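Side-chain contacts in photoreceptor-histidine kinase BphP (Stigmatella aurantiaca DW4/3-1, PDB 6BAF), which probably senses red and far-red light through a bound bilin chromophore and passes the signal on as a histidine kinase: residues Leu41-Ser44 against Ala45-Leu49; Arg280-Tyr284 against Glu285-Ala289; Val83-Asp87 against Gly88-Phe92; Gln148-Arg151 against Gly152-Phe156. One frame throughout, in Å; residues are numbered along the deposited sequence.

Contact 1. Residues Leu41-Ser44 against Ala45-Leu49; sequences LGNS and AEQLL
The side-chain amides of N43 and Q47 meet with their planes 53° apart, and the oxygen of Q47 is the focus. Q47 OE1 takes a hydrogen bond from N43 ND2 at 2.8 Å and another from the backbone S44 N at 3.0 Å. The two donors reach the carbonyl from opposite faces of its plane: N43 ND2 stands well above it, 62° out, whereas S44 N is only moderately tilted. Seen from N43, OE1 lies close to the asparagine amide plane, where an N-H points. Two bonds on one oxygen fix how the glutamine amide is turned, and the extended chain beyond CG lets Q47 span the distance back to S44. In return, S44 OG accepts from Q47 N at 3.1 Å. With chi1 at 55°, OG sits between the backbone N and the carbonyl carbon of S44, facing the first turn of the helix, and serine suits this place because its short side chain can accept there. Beside this polar cluster, N43 CB packs on L48 CD2 (4.0 Å) and L41 CD2 approaches L48 CD1 (4.2 Å), while W84 and F56 pack against L48 from elsewhere in the fold. G42, with positive phi, ends the preceding helix and lets the chain turn. The reciprocal S44 and Q47 bonds make a capping box, with S44 as N-cap of helix 45-48 in the PAS fold.

Contact 2. Residues Arg280-Tyr284 against Glu285-Ala289; sequences RYVPY and EVRTA
R287 folds back from the first turn of its helix over the loop that leads into it, touching V282, P283 and Y284 in passing. Its CB rests near Y284 O at 3.7 Å. CG, placed beside the backbone N by a chi1 of -67°, rests against both P283 O and V282 CG1, 3.6 Å from the latter. CD passes near V282 O, and the bend at chi3 then swings the guanidinium round so that NH1 donates to V282 O at 3.3 Å, nearly in line with that C=O. NH2 ends at the edge of the Y284 ring, 3.9 Å from CD1, with ring and guanidinium planes almost perpendicular (85°); its main partner is E109, through a salt bridge. An arginine suits the site because its aliphatic part packs on valine while its tip serves both a carbonyl and a carboxylate. One face of the Y284 ring is taken by T288 OG1, 3.5 Å above the ring centre. That hydroxyl donates to Y284 O at 2.6 Å, and T288 N binds the same oxygen, so one carbonyl is held twice. V282 CG1 presses tightly on V286 CG1 at 3.5 Å, and the P283 ring lies alongside V286. P283 is the N-cap, and its carbonyl receives R287 N at 2.9 Å. Helix 284-300 thus starts with R287 against strands 207-210 and 90-100, E285 accepting from F119 N and F122 N where helix 120-135 begins, and Y284 and T288 packing on F123 and R127 of the second subunit.

Contact 3. Residues Val83-Asp87 against Gly88-Phe92; sequences VWRVD and GVDRF
D90 OD1 receives R85 NE at 2.7 Å, while R85 NH2 reaches D90 OD2 at 2.9 Å. This is a side-on salt bridge, one nitrogen to each oxygen, with guanidinium and carboxylate nearly coplanar (11° apart). OD1 uses its syn lone pair, and the bend at chi3 (-85°) of R85 turns the guanidinium back along the carboxylate. The two residues form a non-hydrogen-bonded antiparallel pair; being directly opposed, they put their side chains on one face of the sheet, where opposite charges suit neighbours. V83 and F92 pair on the same face. V83 CG1 lies over one face of the F92 ring, 4.3 Å from its centroid, a CH-pi contact, and CG2 meets F92 CD2 at 3.7 Å. The same methyl, V83 CG1, also lies 3.6 Å from D90 CG, and the valine thus touches both neighbours. On the opposite face the W84 ring meets that of F56, their planes about 20° apart. Between the strands, W84 and R91 exchange backbone bonds, W84 N to R91 O at 2.8 Å and R91 N to W84 O at 2.9 Å. This is a beta hairpin joining strands 80-85 and 90-100 of the antiparallel PAS sheet, with 80-85 outermost within the chain.

Contact 4. Residues Gln148-Arg151 against Gly152-Phe156; sequences QEVR and GLTGF
R151 NH1 donates a hydrogen bond to F156 O at 2.8 Å, with that oxygen only 3° out of the guanidinium plane. The arginine curls round this oxygen: CG, anti to the backbone N (chi1 -176°), lies 3.1 Å from F156 O, and the bend at chi3 brings NH1 back to it. T154 OG1 donates to V150 O at 2.9 Å, and T154 N reaches that oxygen from the other face of its plane. OG1 also accepts from F156 N at 3.1 Å, an ST turn. Backbone bonds continue the helical pattern, the last being G155 N to R151 O at 2.8 Å; G155 has the positive phi that glycine readily adopts. The apolar contact is V150 CG1 with T154 CG2 at 4.1 Å. Separately, L153 CG rests on a carbonyl, 3.4 Å from E149 O. The carboxylate of E149 turns elsewhere, to a salt bridge with R132. Taken together, one threonine hydroxyl serves as both donor and acceptor and one arginine secures the carbonyl beyond the glycine: V150 O, R151 O, F156 N and F156 O find partners within residues 148-156, while T154 O is bound by R280, as the chain leaves for strand 158-164.

Along the chain the order is contact 1, contact 3, contact 4, contact 2. Contacts 1 and 3 belong to the PAS range; their centres are 13 Å apart and they touch where N43 and L48 pack on W84, so the short helix 45-48 leans on the hairpin at the sheet edge. Contacts 4 and 2 belong to the GAF range, with centres 10 Å apart; R280 reaches T154 O and packs its CG against the F156 ring, tying the end of helix 139-154 to the loop leading into helix 284-300. The two pairs, 23 to 37 Å apart between centres, thus brace the PAS and GAF parts separately. The F156 and V282 side chains are about 8 Å and 11 Å from the bound chromophore.

Contact 1. Residues Leu41-Ser44 against Ala45-Leu49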
loop_
_atom_site.group_PDB
_atom_site.type_symbol
_atom_site.label_atom_id
_atom_site.label_comp_id
_atom_site.label_asym_id
_atom_site.label_seq_id
_atom_site.Cartn_x
_atom_site.Cartn_y
_atom_site.Cartn_z
ATOM N N LEU A 41 29.877 -3.654 4.513
ATOM C CA LEU A 41 29.625 -5.079 4.662
ATOM C C LEU A 41 30.562 -5.770 5.653
ATOM O O LEU A 41 30.208 -6.823 6.196
ATOM C CB LEU A 41 29.763 -5.755 3.286
ATOM C CG LEU A 41 28.568 -6.278 2.493
ATOM C CD1 LEU A 41 27.286 -5.516 2.752
ATOM C CD2 LEU A 41 28.869 -6.368 0.994
ATOM N N GLY A 42 31.745 -5.227 5.894
ATOM C CA GLY A 42 32.724 -5.958 6.667
ATOM C C GLY A 42 33.587 -6.907 5.867
ATOM O O GLY A 42 34.339 -7.676 6.468
ATOM N N ASN A 43 33.515 -6.879 4.531
ATOM C CA ASN A 43 34.370 -7.687 3.665
ATOM C C ASN A 43 35.033 -6.812 2.611
ATOM O O ASN A 43 34.561 -5.718 2.291
ATOM C CB ASN A 43 33.587 -8.788 2.958
ATOM C CG ASN A 43 33.102 -9.839 3.894
ATOM O OD1 ASN A 43 31.933 -9.864 4.251
ATOM N ND2 ASN A 43 34.001 -10.712 4.321
ATOM N N SER A 44 36.148 -7.302 2.067
ATOM C CA SER A 44 36.849 -6.616 0.982
ATOM C C SER A 44 36.346 -7.094 -0.383
ATOM O O SER A 44 35.681 -8.127 -0.503
ATOM C CB SER A 44 38.343 -6.875 1.071
ATOM O OG SER A 44 38.552 -8.279 1.096
ATOM N N ALA A 45 36.690 -6.335 -1.432
ATOM C CA ALA A 45 36.402 -6.812 -2.783
ATOM C C ALA A 45 37.092 -8.148 -3.027
ATOM O O ALA A 45 36.488 -9.066 -3.595
ATOM C CB ALA A 45 36.808 -5.782 -3.841
ATOM N N GLU A 46 38.329 -8.302 -2.530
ATOM C CA GLU A 46 39.064 -9.542 -2.775
ATOM C C GLU A 46 38.367 -10.726 -2.130
ATOM O O GLU A 46 38.344 -11.826 -2.698
ATOM C CB GLU A 46 40.510 -9.437 -2.265
ATOM C CG GLU A 46 41.463 -8.634 -3.170
ATOM C CD GLU A 46 41.349 -7.100 -3.003
ATOM O OE1 GLU A 46 42.093 -6.369 -3.717
ATOM O OE2 GLU A 46 40.526 -6.623 -2.165
ATOM N N GLN A 47 37.798 -10.528 -0.939
ATOM C CA GLN A 47 37.061 -11.620 -0.308
ATOM C C GLN A 47 35.770 -11.918 -1.053
ATOM O O GLN A 47 35.275 -13.051 -1.012
ATOM C CB GLN A 47 36.715 -11.275 1.139
ATOM C CG GLN A 47 37.883 -11.219 2.113
ATOM C CD GLN A 47 37.419 -10.792 3.503
ATOM O OE1 GLN A 47 36.614 -9.855 3.657
ATOM N NE2 GLN A 47 37.895 -11.499 4.518
ATOM N N LEU A 48 35.193 -10.909 -1.704
ATOM C CA LEU A 48 33.884 -11.045 -2.327
ATOM C C LEU A 48 33.956 -11.620 -3.750
ATOM O O LEU A 48 33.206 -12.541 -4.084
ATOM C CB LEU A 48 33.191 -9.675 -2.330
ATOM C CG LEU A 48 32.736 -9.097 -0.981
ATOM C CD1 LEU A 48 32.220 -7.680 -1.191
ATOM C CD2 LEU A 48 31.667 -9.961 -0.392
ATOM N N LEU A 49 34.832 -11.091 -4.600
ATOM C CA LEU A 49 34.764 -11.429 -6.019
ATOM C C LEU A 49 35.056 -12.909 -6.238
ATOM O O LEU A 49 36.110 -13.417 -5.833
ATOM C CB LEU A 49 35.730 -10.571 -6.812
ATOM C CG LEU A 49 35.361 -9.102 -6.828
ATOM C CD1 LEU A 49 36.417 -8.291 -7.544
ATOM C CD2 LEU A 49 33.988 -8.932 -7.474
#

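Contact 2. Residues Arg280-Tyr284 against Glu285-Ala289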
loop_
_atom_site.group_PDB
_atom_site.type_symbol
_atom_site.label_atom_id
_atom_site.label_comp_id
_atom_site.label_asym_id
_atom_site.label_seq_id
_atom_site.Cartn_x
_atom_site.Cartn_y
_atom_site.Cartn_z
ATOM N N ARG A 280 19.393 13.817 3.079
ATOM C CA ARG A 280 18.033 13.264 3.053
ATOM C C ARG A 280 18.092 11.794 2.625
ATOM O O ARG A 280 17.763 11.438 1.489
ATOM C CB ARG A 280 17.130 14.054 2.109
ATOM C CG ARG A 280 15.737 14.223 2.653
ATOM C CD ARG A 280 15.879 15.112 3.878
ATOM N NE ARG A 280 14.749 14.943 4.749
ATOM C CZ ARG A 280 14.829 15.000 6.071
ATOM N NH1 ARG A 280 16.001 15.238 6.678
ATOM N NH2 ARG A 280 13.734 14.790 6.775
ATOM N N TYR A 281 18.500 10.926 3.552
ATOM C CA TYR A 281 18.471 9.473 3.339
ATOM C C TYR A 281 17.060 8.935 3.561
ATOM O O TYR A 281 16.745 8.358 4.598
ATOM C CB TYR A 281 19.437 8.778 4.287
ATOM C CG TYR A 281 20.857 9.117 4.021
ATOM C CD1 TYR A 281 21.595 8.350 3.139
ATOM C CD2 TYR A 281 21.468 10.204 4.635
ATOM C CE1 TYR A 281 22.907 8.645 2.857
ATOM C CE2 TYR A 281 22.800 10.496 4.389
ATOM C CZ TYR A 281 23.516 9.698 3.477
ATOM O OH TYR A 281 24.838 9.958 3.156
ATOM N N VAL A 282 16.208 9.092 2.556
ATOM C CA VAL A 282 14.804 8.661 2.672
ATOM C C VAL A 282 14.734 7.140 2.836
ATOM O O VAL A 282 15.295 6.405 2.005
ATOM C CB VAL A 282 14.014 9.112 1.440
ATOM C CG1 VAL A 282 12.529 8.785 1.601
ATOM C CG2 VAL A 282 14.238 10.586 1.178
ATOM N N PRO A 283 14.043 6.612 3.858
ATOM C CA PRO A 283 13.922 5.150 4.015
ATOM C C PRO A 283 13.163 4.479 2.874
ATOM O O PRO A 283 12.336 5.079 2.172
ATOM C CB PRO A 283 13.148 4.989 5.331
ATOM C CG PRO A 283 13.187 6.338 6.001
ATOM C CD PRO A 283 13.358 7.360 4.926
ATOM N N TYR A 284 13.423 3.181 2.740
ATOM C CA TYR A 284 12.857 2.386 1.654
ATOM C C TYR A 284 11.337 2.493 1.582
ATOM O O TYR A 284 10.785 2.733 0.502
ATOM C CB TYR A 284 13.267 0.918 1.815
ATOM C CG TYR A 284 12.632 0.046 0.759
ATOM C CD1 TYR A 284 13.142 0.016 -0.535
ATOM C CD2 TYR A 284 11.487 -0.713 1.040
ATOM C CE1 TYR A 284 12.542 -0.754 -1.537
ATOM C CE2 TYR A 284 10.880 -1.486 0.044
ATOM C CZ TYR A 284 11.424 -1.508 -1.239
ATOM O OH TYR A 284 10.830 -2.279 -2.228
ATOM N N GLU A 285 10.642 2.263 2.723
ATOM C CA GLU A 285 9.180 2.330 2.760
ATOM C C GLU A 285 8.659 3.713 2.368
ATOM O O GLU A 285 7.588 3.820 1.763
ATOM C CB GLU A 285 8.639 1.975 4.162
ATOM C CG GLU A 285 8.620 0.479 4.532
ATOM C CD GLU A 285 8.011 0.211 5.944
ATOM O OE1 GLU A 285 8.685 -0.460 6.787
ATOM O OE2 GLU A 285 6.849 0.677 6.198
ATOM N N VAL A 286 9.370 4.784 2.719
ATOM C CA VAL A 286 8.920 6.118 2.301
ATOM C C VAL A 286 9.129 6.305 0.802
ATOM O O VAL A 286 8.207 6.722 0.080
ATOM C CB VAL A 286 9.633 7.201 3.126
ATOM C CG1 VAL A 286 9.216 8.612 2.707
ATOM C CG2 VAL A 286 9.397 6.968 4.593
ATOM N N ARG A 287 10.331 5.973 0.295
ATOM C CA ARG A 287 10.577 6.137 -1.139
ATOM C C ARG A 287 9.533 5.400 -1.948
ATOM O O ARG A 287 8.957 5.944 -2.893
ATOM C CB ARG A 287 11.964 5.620 -1.544
ATOM C CG ARG A 287 13.100 6.390 -0.999
ATOM C CD ARG A 287 14.374 6.150 -1.830
ATOM N NE ARG A 287 14.640 4.762 -2.229
ATOM C CZ ARG A 287 15.416 3.921 -1.552
ATOM N NH1 ARG A 287 15.962 4.314 -0.408
ATOM N NH2 ARG A 287 15.629 2.684 -2.015
ATOM N N THR A 288 9.262 4.156 -1.569
ATOM C CA THR A 288 8.303 3.333 -2.302
ATOM C C THR A 288 6.875 3.876 -2.194
ATOM O O THR A 288 6.093 3.789 -3.153
ATOM C CB THR A 288 8.404 1.917 -1.763
ATOM O OG1 THR A 288 9.801 1.637 -1.593
ATOM C CG2 THR A 288 7.933 0.994 -2.772
ATOM N N ALA A 289 6.514 4.417 -1.022
ATOM C CA ALA A 289 5.214 5.069 -0.872
ATOM C C ALA A 289 5.124 6.258 -1.814
ATOM O O ALA A 289 4.125 6.446 -2.531
ATOM C CB ALA A 289 5.031 5.490 0.602
#

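Contact 3. Residues Val83-Asp87 against Gly88-Phe92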
loop_
_atom_site.group_PDB
_atom_site.type_symbol
_atom_site.label_atom_id
_atom_site.label_comp_id
_atom_site.label_asym_id
_atom_site.label_seq_id
_atom_site.Cartn_x
_atom_site.Cartn_y
_atom_site.Cartn_z
ATOM N N VAL A 83 20.535 -10.820 5.402
ATOM C CA VAL A 83 21.230 -10.764 6.682
ATOM C C VAL A 83 22.664 -11.213 6.435
ATOM O O VAL A 83 22.911 -12.385 6.131
ATOM C CB VAL A 83 20.539 -11.629 7.743
ATOM C CG1 VAL A 83 21.306 -11.581 9.061
ATOM C CG2 VAL A 83 19.058 -11.176 7.907
ATOM N N TRP A 84 23.602 -10.289 6.553
ATOM C CA TRP A 84 25.007 -10.560 6.264
ATOM C C TRP A 84 25.760 -10.974 7.519
ATOM O O TRP A 84 26.061 -10.130 8.369
ATOM C CB TRP A 84 25.666 -9.329 5.656
ATOM C CG TRP A 84 25.797 -9.520 4.237
ATOM C CD1 TRP A 84 24.791 -9.464 3.314
ATOM C CD2 TRP A 84 26.969 -9.787 3.513
ATOM N NE1 TRP A 84 25.269 -9.701 2.053
ATOM C CE2 TRP A 84 26.601 -9.887 2.135
ATOM C CE3 TRP A 84 28.285 -9.931 3.869
ATOM C CZ2 TRP A 84 27.501 -10.132 1.129
ATOM C CZ3 TRP A 84 29.171 -10.176 2.864
ATOM C CH2 TRP A 84 28.773 -10.272 1.504
ATOM N N ARG A 85 26.129 -12.253 7.597
ATOM C CA ARG A 85 26.950 -12.776 8.689
ATOM C C ARG A 85 28.415 -12.677 8.289
ATOM O O ARG A 85 28.891 -13.445 7.451
ATOM C CB ARG A 85 26.579 -14.224 9.007
ATOM C CG ARG A 85 27.218 -14.772 10.298
ATOM C CD ARG A 85 26.386 -15.889 10.862
ATOM N NE ARG A 85 25.332 -15.317 11.695
ATOM C CZ ARG A 85 24.415 -16.022 12.362
ATOM N NH1 ARG A 85 24.388 -17.354 12.273
ATOM N NH2 ARG A 85 23.495 -15.382 13.090
ATOM N N VAL A 86 29.143 -11.751 8.894
ATOM C CA VAL A 86 30.530 -11.568 8.489
ATOM C C VAL A 86 31.468 -12.177 9.529
ATOM O O VAL A 86 32.179 -13.147 9.223
ATOM C CB VAL A 86 30.850 -10.085 8.200
ATOM C CG1 VAL A 86 30.327 -9.157 9.323
ATOM C CG2 VAL A 86 32.333 -9.904 7.957
ATOM N N ASP A 87 31.484 -11.668 10.761
ATOM C CA ASP A 87 32.456 -12.288 11.668
ATOM C C ASP A 87 32.120 -12.543 13.150
ATOM O O ASP A 87 33.021 -12.453 13.974
ATOM C CB ASP A 87 33.757 -11.464 11.619
ATOM C CG ASP A 87 35.006 -12.343 11.452
ATOM O OD1 ASP A 87 36.034 -11.831 10.939
ATOM O OD2 ASP A 87 34.948 -13.545 11.816
ATOM N N GLY A 88 30.890 -12.875 13.534
ATOM C CA GLY A 88 29.666 -12.809 12.754
ATOM C C GLY A 88 28.630 -12.998 13.834
ATOM O O GLY A 88 28.315 -14.158 14.106
ATOM N N VAL A 89 28.060 -11.960 14.468
ATOM C CA VAL A 89 27.648 -10.594 14.027
ATOM C C VAL A 89 27.000 -10.496 12.627
ATOM O O VAL A 89 27.633 -10.524 11.562
ATOM C CB VAL A 89 28.770 -9.492 14.200
ATOM C CG1 VAL A 89 30.050 -9.750 13.453
ATOM C CG2 VAL A 89 28.202 -8.124 13.802
ATOM N N ASP A 90 25.677 -10.356 12.713
ATOM C CA ASP A 90 24.790 -10.114 11.593
ATOM C C ASP A 90 24.618 -8.628 11.326
ATOM O O ASP A 90 24.506 -7.821 12.253
ATOM C CB ASP A 90 23.414 -10.712 11.864
ATOM C CG ASP A 90 23.436 -12.201 11.873
ATOM O OD1 ASP A 90 24.432 -12.764 11.372
ATOM O OD2 ASP A 90 22.468 -12.813 12.375
ATOM N N ARG A 91 24.556 -8.283 10.046
ATOM C CA ARG A 91 24.151 -6.962 9.593
ATOM C C ARG A 91 22.901 -7.124 8.731
ATOM O O ARG A 91 22.742 -8.129 8.023
ATOM C CB ARG A 91 25.271 -6.284 8.821
ATOM C CG ARG A 91 26.453 -5.806 9.651
ATOM C CD ARG A 91 27.667 -5.995 8.809
ATOM N NE ARG A 91 28.616 -4.884 8.782
ATOM C CZ ARG A 91 29.838 -4.932 9.305
ATOM N NH1 ARG A 91 30.261 -6.041 9.922
ATOM N NH2 ARG A 91 30.642 -3.877 9.189
ATOM N N PHE A 92 21.989 -6.173 8.826
ATOM C CA PHE A 92 20.681 -6.314 8.207
ATOM C C PHE A 92 20.550 -5.308 7.074
ATOM O O PHE A 92 20.975 -4.152 7.204
ATOM C CB PHE A 92 19.574 -6.147 9.248
ATOM C CG PHE A 92 19.556 -7.254 10.259
ATOM C CD1 PHE A 92 20.508 -7.298 11.276
ATOM C CD2 PHE A 92 18.605 -8.275 10.178
ATOM C CE1 PHE A 92 20.519 -8.340 12.193
ATOM C CE2 PHE A 92 18.600 -9.315 11.098
ATOM C CZ PHE A 92 19.563 -9.349 12.111
#

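Contact 4. Residues Gln148-Arg151 against Gly152-Phe156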
loop_
_atom_site.group_PDB
_atom_site.type_symbol
_atom_site.label_atom_id
_atom_site.label_comp_id
_atom_site.label_asym_id
_atom_site.label_seq_id
_atom_site.Cartn_x
_atom_site.Cartn_y
_atom_site.Cartn_z
ATOM N N GLN A 148 2.256 18.372 -1.371
ATOM C CA GLN A 148 2.094 18.395 0.087
ATOM C C GLN A 148 2.264 17.002 0.684
ATOM O O GLN A 148 2.934 16.831 1.709
ATOM C CB GLN A 148 0.707 18.939 0.474
ATOM C CG GLN A 148 0.459 20.406 0.151
ATOM C CD GLN A 148 1.133 21.376 1.138
ATOM O OE1 GLN A 148 2.060 21.007 1.898
ATOM N NE2 GLN A 148 0.705 22.648 1.085
ATOM N N GLU A 149 1.692 15.987 0.044
ATOM C CA GLU A 149 1.844 14.620 0.556
ATOM C C GLU A 149 3.304 14.157 0.531
ATOM O O GLU A 149 3.828 13.628 1.529
ATOM C CB GLU A 149 0.962 13.684 -0.272
ATOM C CG GLU A 149 0.756 12.324 0.355
ATOM C CD GLU A 149 -0.178 12.385 1.573
ATOM O OE1 GLU A 149 -0.986 13.348 1.685
ATOM O OE2 GLU A 149 -0.091 11.466 2.421
ATOM N N VAL A 150 4.000 14.354 -0.604
ATOM C CA VAL A 150 5.389 13.865 -0.692
ATOM C C VAL A 150 6.301 14.615 0.269
ATOM O O VAL A 150 7.241 14.052 0.832
ATOM C CB VAL A 150 5.900 13.985 -2.142
ATOM C CG1 VAL A 150 7.441 13.719 -2.186
ATOM C CG2 VAL A 150 5.125 13.024 -3.043
ATOM N N ARG A 151 6.090 15.911 0.428
ATOM C CA ARG A 151 6.924 16.649 1.369
ATOM C C ARG A 151 6.661 16.204 2.803
ATOM O O ARG A 151 7.596 16.103 3.614
ATOM C CB ARG A 151 6.664 18.145 1.218
ATOM C CG ARG A 151 7.569 18.947 2.100
ATOM C CD ARG A 151 7.530 20.415 1.760
ATOM N NE ARG A 151 7.142 21.218 2.905
ATOM C CZ ARG A 151 7.935 21.482 3.932
ATOM N NH1 ARG A 151 9.161 20.997 3.970
ATOM N NH2 ARG A 151 7.504 22.224 4.934
ATOM N N GLY A 152 5.394 15.920 3.133
ATOM C CA GLY A 152 5.094 15.396 4.460
ATOM C C GLY A 152 5.762 14.063 4.745
ATOM O O GLY A 152 6.356 13.869 5.807
ATOM N N LEU A 153 5.692 13.121 3.796
ATOM C CA LEU A 153 6.322 11.813 4.027
ATOM C C LEU A 153 7.846 11.898 4.135
ATOM O O LEU A 153 8.457 11.177 4.936
ATOM C CB LEU A 153 5.952 10.849 2.902
ATOM C CG LEU A 153 4.471 10.529 2.871
ATOM C CD1 LEU A 153 4.084 9.852 1.541
ATOM C CD2 LEU A 153 4.122 9.657 4.097
ATOM N N THR A 154 8.497 12.727 3.305
ATOM C CA THR A 154 9.966 12.688 3.207
ATOM C C THR A 154 10.638 13.707 4.106
ATOM O O THR A 154 11.814 13.550 4.466
ATOM C CB THR A 154 10.418 12.976 1.761
ATOM O OG1 THR A 154 10.024 14.317 1.418
ATOM C CG2 THR A 154 9.744 12.039 0.765
ATOM N N GLY A 155 9.952 14.790 4.440
ATOM C CA GLY A 155 10.673 15.837 5.136
ATOM C C GLY A 155 11.542 16.722 4.258
ATOM O O GLY A 155 12.342 17.498 4.785
ATOM N N PHE A 156 11.422 16.633 2.940
ATOM C CA PHE A 156 12.220 17.495 2.077
ATOM C C PHE A 156 11.832 18.974 2.237
ATOM O O PHE A 156 10.654 19.318 2.377
ATOM C CB PHE A 156 12.042 17.047 0.618
ATOM C CG PHE A 156 13.107 16.071 0.133
ATOM C CD1 PHE A 156 14.412 16.504 -0.113
ATOM C CD2 PHE A 156 12.787 14.727 -0.122
ATOM C CE1 PHE A 156 15.416 15.615 -0.621
ATOM C CE2 PHE A 156 13.763 13.827 -0.625
ATOM C CZ PHE A 156 15.088 14.279 -0.863
#